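PDB 4I1D: ABC transporter substrate-binding protein from Bradyrhizobium japonicum, which probably captures small solutes in the periplasm for an ABC importer, perhaps polyamines such as putrescine and spermidine, and is found here with bound D-malate. Local coordinates for residues W57-T62 with L233-G238; I84-A89 with F248-V253. All coordinates share one frame; numbering follows the deposited sequence.

Interaction 1: residues W57-T62 with L233-G238; sequences WDVVDT and LCILKG
Leu236 is the bump and Trp57, Asp58 and Val60 make the hollow. Its CD1 presses on Val60 CG2 at 3.4 Å, tighter than ordinary van der Waals contact, and lies over Asp58 O. The other branch, CD2, rests on Trp57 CB at 4.2 Å. Gln49 and Val50 of helix 43-51 also touch this leucine, while the Trp57 indole turns off to give its NE1 to Asp37. On the opposite face Val59 spreads its methyls between two neighbours: CG1, anti to the backbone N (chi1 177°), faces Leu233 CB at 4.4 Å and CG2 faces Ile235 CG1. Farther along, Leu233 reaches obliquely across Asp61, its CD2 3.6 Å from Asp61 CB; Asp61 OD2 is hydrogen-bonded to Tyr14 and Ser9, and OD1 to Thr231. Antiparallel backbone bonds lace the strands together: Val60 N to Cys234 O (3.0 Å), Cys234 N to Val60 O (3.1 Å) and, just past the strand end, Leu236 N to Asp58 O (2.9 Å). Strand 4-9 runs parallel to 59-63 on its other edge. Strand 219-235 is thus the one antiparallel member beside strands 33-38, 4-9 and 59-63, the order typical of the first lobe of type 2 periplasmic binding proteins.

Interaction 2: residues I84-A89 with F248-V253; sequences IPNAAA and FLNEAV
OD1 of Asn250 accepts the backbone N-H of Asn86 at 2.8 Å, with the nitrogen nearly in line with the side-chain C=O. Asn86 answers with its own amide: ND2 donates to Asn250 O, also at 2.8 Å. That bond is almost straight at 177° and lies in the Asn86 amide plane, although ND2 stands above the plane of the carbonyl it meets. Asn86 thus donates twice, from backbone N and side-chain ND2, and Asn250 accepts twice, at side-chain OD1 and backbone O. The side chains cross at about a right angle, yet their amide planes are only 12° apart. Asn250 CG lies anti to its backbone N (chi1 -176°), on the side of helix 85-88; the positive end of that short helix would probably favour the carbonyl oxygen there. Pro85 CD packs against the same OD1 at 3.2 Å. Beside this pair, Ile84 CG2 sits 3.6 Å from Asn250 CA, and Val253 CG2 reaches Asn86 CB at 3.7 Å and Ala87 CB at 4.2 Å. Ile84 occupies the N-cap position of its helix. Around this join, Leu249 packs on Leu233 and Ile235 of strand 219-235, Ala87 and Val253 both touch Val100 of strand 100-112, and Glu251 leans on helix 12-30.

From the N terminus the chain meets 57-62, then 84-89, then 233-238 and finally 248-253, so the two contacts cross rather than nest. Interaction 1 closes a loop of 170 residues, which contains the first half of interaction 2; interaction 2 closes one of 158, which contains the second half of interaction 1. Strand 219-235 runs on almost directly into helix 242-252, so the later halves of both contacts come from one strand-helix unit. That helix lies on the sheet: Leu233 CD1 meets Ala252 CB at 3.5 Å, and Leu249 CD1 meets Val59 CG1 at 3.9 Å. Together the contacts tie strand 59-63 and helix 85-88 to this returning unit.

Interaction 1: residues W57-T62 with L233-G238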
# COMPACT_ATOMS: atom_id res chain seq x y z
N TRP A 57 -5.40 35.78 8.01
CA TRP A 57 -5.61 36.02 9.45
C TRP A 57 -4.66 37.09 9.98
O TRP A 57 -3.52 37.19 9.50
CB TRP A 57 -5.38 34.73 10.25
CG TRP A 57 -6.37 33.64 10.00
CD1 TRP A 57 -7.64 33.78 9.48
CD2 TRP A 57 -6.18 32.25 10.23
NE1 TRP A 57 -8.25 32.55 9.40
CE2 TRP A 57 -7.37 31.59 9.85
CE3 TRP A 57 -5.12 31.49 10.74
CZ2 TRP A 57 -7.53 30.21 9.96
CZ3 TRP A 57 -5.28 30.12 10.84
CH2 TRP A 57 -6.47 29.49 10.45
N ASP A 58 -5.10 37.87 10.96
CA ASP A 58 -4.24 38.86 11.61
C ASP A 58 -3.79 38.40 12.99
O ASP A 58 -2.59 38.29 13.28
CB ASP A 58 -4.96 40.21 11.74
CG ASP A 58 -5.27 40.86 10.39
OD1 ASP A 58 -4.30 41.21 9.68
OD2 ASP A 58 -6.46 41.03 10.05
N VAL A 59 -4.76 38.14 13.84
CA VAL A 59 -4.50 37.83 15.23
C VAL A 59 -5.00 36.43 15.55
O VAL A 59 -6.13 36.08 15.23
CB VAL A 59 -5.16 38.85 16.16
CG1 VAL A 59 -4.93 38.48 17.61
CG2 VAL A 59 -4.64 40.26 15.87
N VAL A 60 -4.13 35.64 16.18
CA VAL A 60 -4.45 34.28 16.56
C VAL A 60 -4.31 34.08 18.06
O VAL A 60 -3.34 34.52 18.68
CB VAL A 60 -3.54 33.28 15.83
CG1 VAL A 60 -3.75 31.88 16.37
CG2 VAL A 60 -3.82 33.33 14.33
N ASP A 61 -5.32 33.45 18.65
CA ASP A 61 -5.31 33.07 20.05
C ASP A 61 -4.96 31.59 20.13
O ASP A 61 -5.71 30.75 19.63
CB ASP A 61 -6.70 33.31 20.64
CG ASP A 61 -6.88 32.63 21.98
OD1 ASP A 61 -5.93 32.67 22.79
OD2 ASP A 61 -7.97 32.05 22.21
N THR A 62 -3.82 31.26 20.74
CA THR A 62 -3.33 29.88 20.71
C THR A 62 -2.53 29.52 21.97
O THR A 62 -1.99 30.40 22.64
CB THR A 62 -2.46 29.69 19.44
OG1 THR A 62 -2.22 28.29 19.22
CG2 THR A 62 -1.14 30.43 19.59
N LEU A 233 -2.16 35.76 22.69
CA LEU A 233 -2.44 36.39 21.41
C LEU A 233 -1.12 36.71 20.72
O LEU A 233 -0.16 37.14 21.38
CB LEU A 233 -3.22 37.68 21.62
CG LEU A 233 -4.54 37.56 22.40
CD1 LEU A 233 -5.24 38.90 22.37
CD2 LEU A 233 -5.42 36.48 21.78
N CYS A 234 -1.08 36.50 19.41
CA CYS A 234 0.08 36.84 18.58
C CYS A 234 -0.45 37.28 17.22
O CYS A 234 -1.62 37.05 16.90
CB CYS A 234 1.00 35.64 18.40
SG CYS A 234 0.14 34.19 17.73
N ILE A 235 0.42 37.88 16.42
CA ILE A 235 0.03 38.49 15.16
C ILE A 235 0.84 37.84 14.07
O ILE A 235 2.05 37.69 14.21
CB ILE A 235 0.34 40.00 15.17
CG1 ILE A 235 -0.43 40.69 16.30
CG2 ILE A 235 0.04 40.63 13.81
CD1 ILE A 235 -0.08 42.17 16.45
N LEU A 236 0.18 37.45 12.98
CA LEU A 236 0.90 36.76 11.90
C LEU A 236 1.91 37.68 11.24
O LEU A 236 1.65 38.87 11.05
CB LEU A 236 -0.06 36.18 10.86
CG LEU A 236 -0.66 34.81 11.22
CD1 LEU A 236 -1.73 34.99 12.25
CD2 LEU A 236 -1.24 34.11 10.00
N LYS A 237 3.07 37.13 10.93
CA LYS A 237 4.05 37.87 10.13
C LYS A 237 3.42 38.17 8.77
O LYS A 237 2.93 37.26 8.09
CB LYS A 237 5.32 37.03 9.97
CG LYS A 237 6.59 37.84 9.77
CD LYS A 237 6.91 38.65 11.02
CE LYS A 237 8.25 39.37 10.88
NZ LYS A 237 9.38 38.41 10.74
N GLY A 238 3.40 39.43 8.38
CA GLY A 238 2.79 39.82 7.11
C GLY A 238 1.28 40.00 7.18
O GLY A 238 0.61 40.06 6.15

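Interaction 2: residues I84-A89 with F248-V253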
# COMPACT_ATOMS: atom_id res chain seq x y z
N ILE A 84 1.91 48.91 23.06
CA ILE A 84 0.91 48.10 23.75
C ILE A 84 1.00 48.29 25.26
O ILE A 84 1.33 47.37 26.00
CB ILE A 84 1.08 46.61 23.39
CG1 ILE A 84 1.39 46.47 21.89
CG2 ILE A 84 -0.17 45.83 23.77
CD1 ILE A 84 1.75 45.06 21.46
N PRO A 85 0.68 49.51 25.72
CA PRO A 85 0.85 49.91 27.13
C PRO A 85 0.31 48.86 28.10
O PRO A 85 0.99 48.51 29.07
CB PRO A 85 0.03 51.19 27.22
CG PRO A 85 0.04 51.74 25.84
CD PRO A 85 0.03 50.57 24.93
N ASN A 86 -0.90 48.36 27.85
CA ASN A 86 -1.50 47.37 28.73
C ASN A 86 -0.66 46.10 28.85
O ASN A 86 -0.59 45.49 29.92
CB ASN A 86 -2.93 47.05 28.28
CG ASN A 86 -3.89 48.20 28.51
OD1 ASN A 86 -3.71 48.99 29.43
ND2 ASN A 86 -4.91 48.30 27.67
N ALA A 87 -0.01 45.71 27.76
CA ALA A 87 0.81 44.51 27.78
C ALA A 87 2.14 44.80 28.46
O ALA A 87 2.67 43.97 29.19
CB ALA A 87 1.02 43.98 26.38
N ALA A 88 2.68 45.98 28.20
CA ALA A 88 3.93 46.39 28.83
C ALA A 88 3.80 46.44 30.35
O ALA A 88 4.77 46.17 31.07
CB ALA A 88 4.38 47.75 28.29
N ALA A 89 2.61 46.78 30.84
CA ALA A 89 2.39 46.90 32.28
C ALA A 89 2.27 45.54 32.97
O ALA A 89 2.37 45.45 34.19
CB ALA A 89 1.16 47.75 32.56
N PHE A 248 -5.58 46.44 18.65
CA PHE A 248 -6.52 45.50 19.25
C PHE A 248 -5.87 44.73 20.39
O PHE A 248 -6.50 44.48 21.42
CB PHE A 248 -7.05 44.51 18.21
CG PHE A 248 -7.67 43.29 18.82
CD1 PHE A 248 -6.98 42.09 18.85
CD2 PHE A 248 -8.93 43.36 19.39
CE1 PHE A 248 -7.55 40.97 19.42
CE2 PHE A 248 -9.50 42.23 19.96
CZ PHE A 248 -8.80 41.04 19.98
N LEU A 249 -4.62 44.35 20.21
CA LEU A 249 -3.91 43.59 21.23
C LEU A 249 -3.91 44.36 22.53
O LEU A 249 -4.05 43.79 23.61
CB LEU A 249 -2.47 43.33 20.79
CG LEU A 249 -2.09 41.86 20.69
CD1 LEU A 249 -3.03 41.15 19.72
CD2 LEU A 249 -0.65 41.70 20.26
N ASN A 250 -3.76 45.67 22.43
CA ASN A 250 -3.73 46.50 23.61
C ASN A 250 -5.08 46.53 24.34
O ASN A 250 -5.14 46.44 25.57
CB ASN A 250 -3.25 47.90 23.28
CG ASN A 250 -3.12 48.76 24.50
OD1 ASN A 250 -2.31 48.47 25.38
ND2 ASN A 250 -3.92 49.82 24.58
N GLU A 251 -6.17 46.64 23.58
CA GLU A 251 -7.51 46.54 24.16
C GLU A 251 -7.83 45.13 24.68
O GLU A 251 -8.61 44.98 25.63
CB GLU A 251 -8.59 46.98 23.16
CG GLU A 251 -8.69 48.49 22.98
CD GLU A 251 -8.84 49.23 24.31
OE1 GLU A 251 -9.86 49.02 25.01
OE2 GLU A 251 -7.92 50.01 24.66
N ALA A 252 -7.25 44.10 24.07
CA ALA A 252 -7.59 42.73 24.43
C ALA A 252 -7.06 42.36 25.81
O ALA A 252 -7.64 41.50 26.48
CB ALA A 252 -7.06 41.76 23.38
N VAL A 253 -5.97 42.98 26.23
CA VAL A 253 -5.43 42.70 27.56
C VAL A 253 -5.70 43.85 28.52
O VAL A 253 -5.05 43.99 29.55
CB VAL A 253 -3.92 42.37 27.53
CG1 VAL A 253 -3.65 41.18 26.61
CG2 VAL A 253 -3.07 43.58 27.15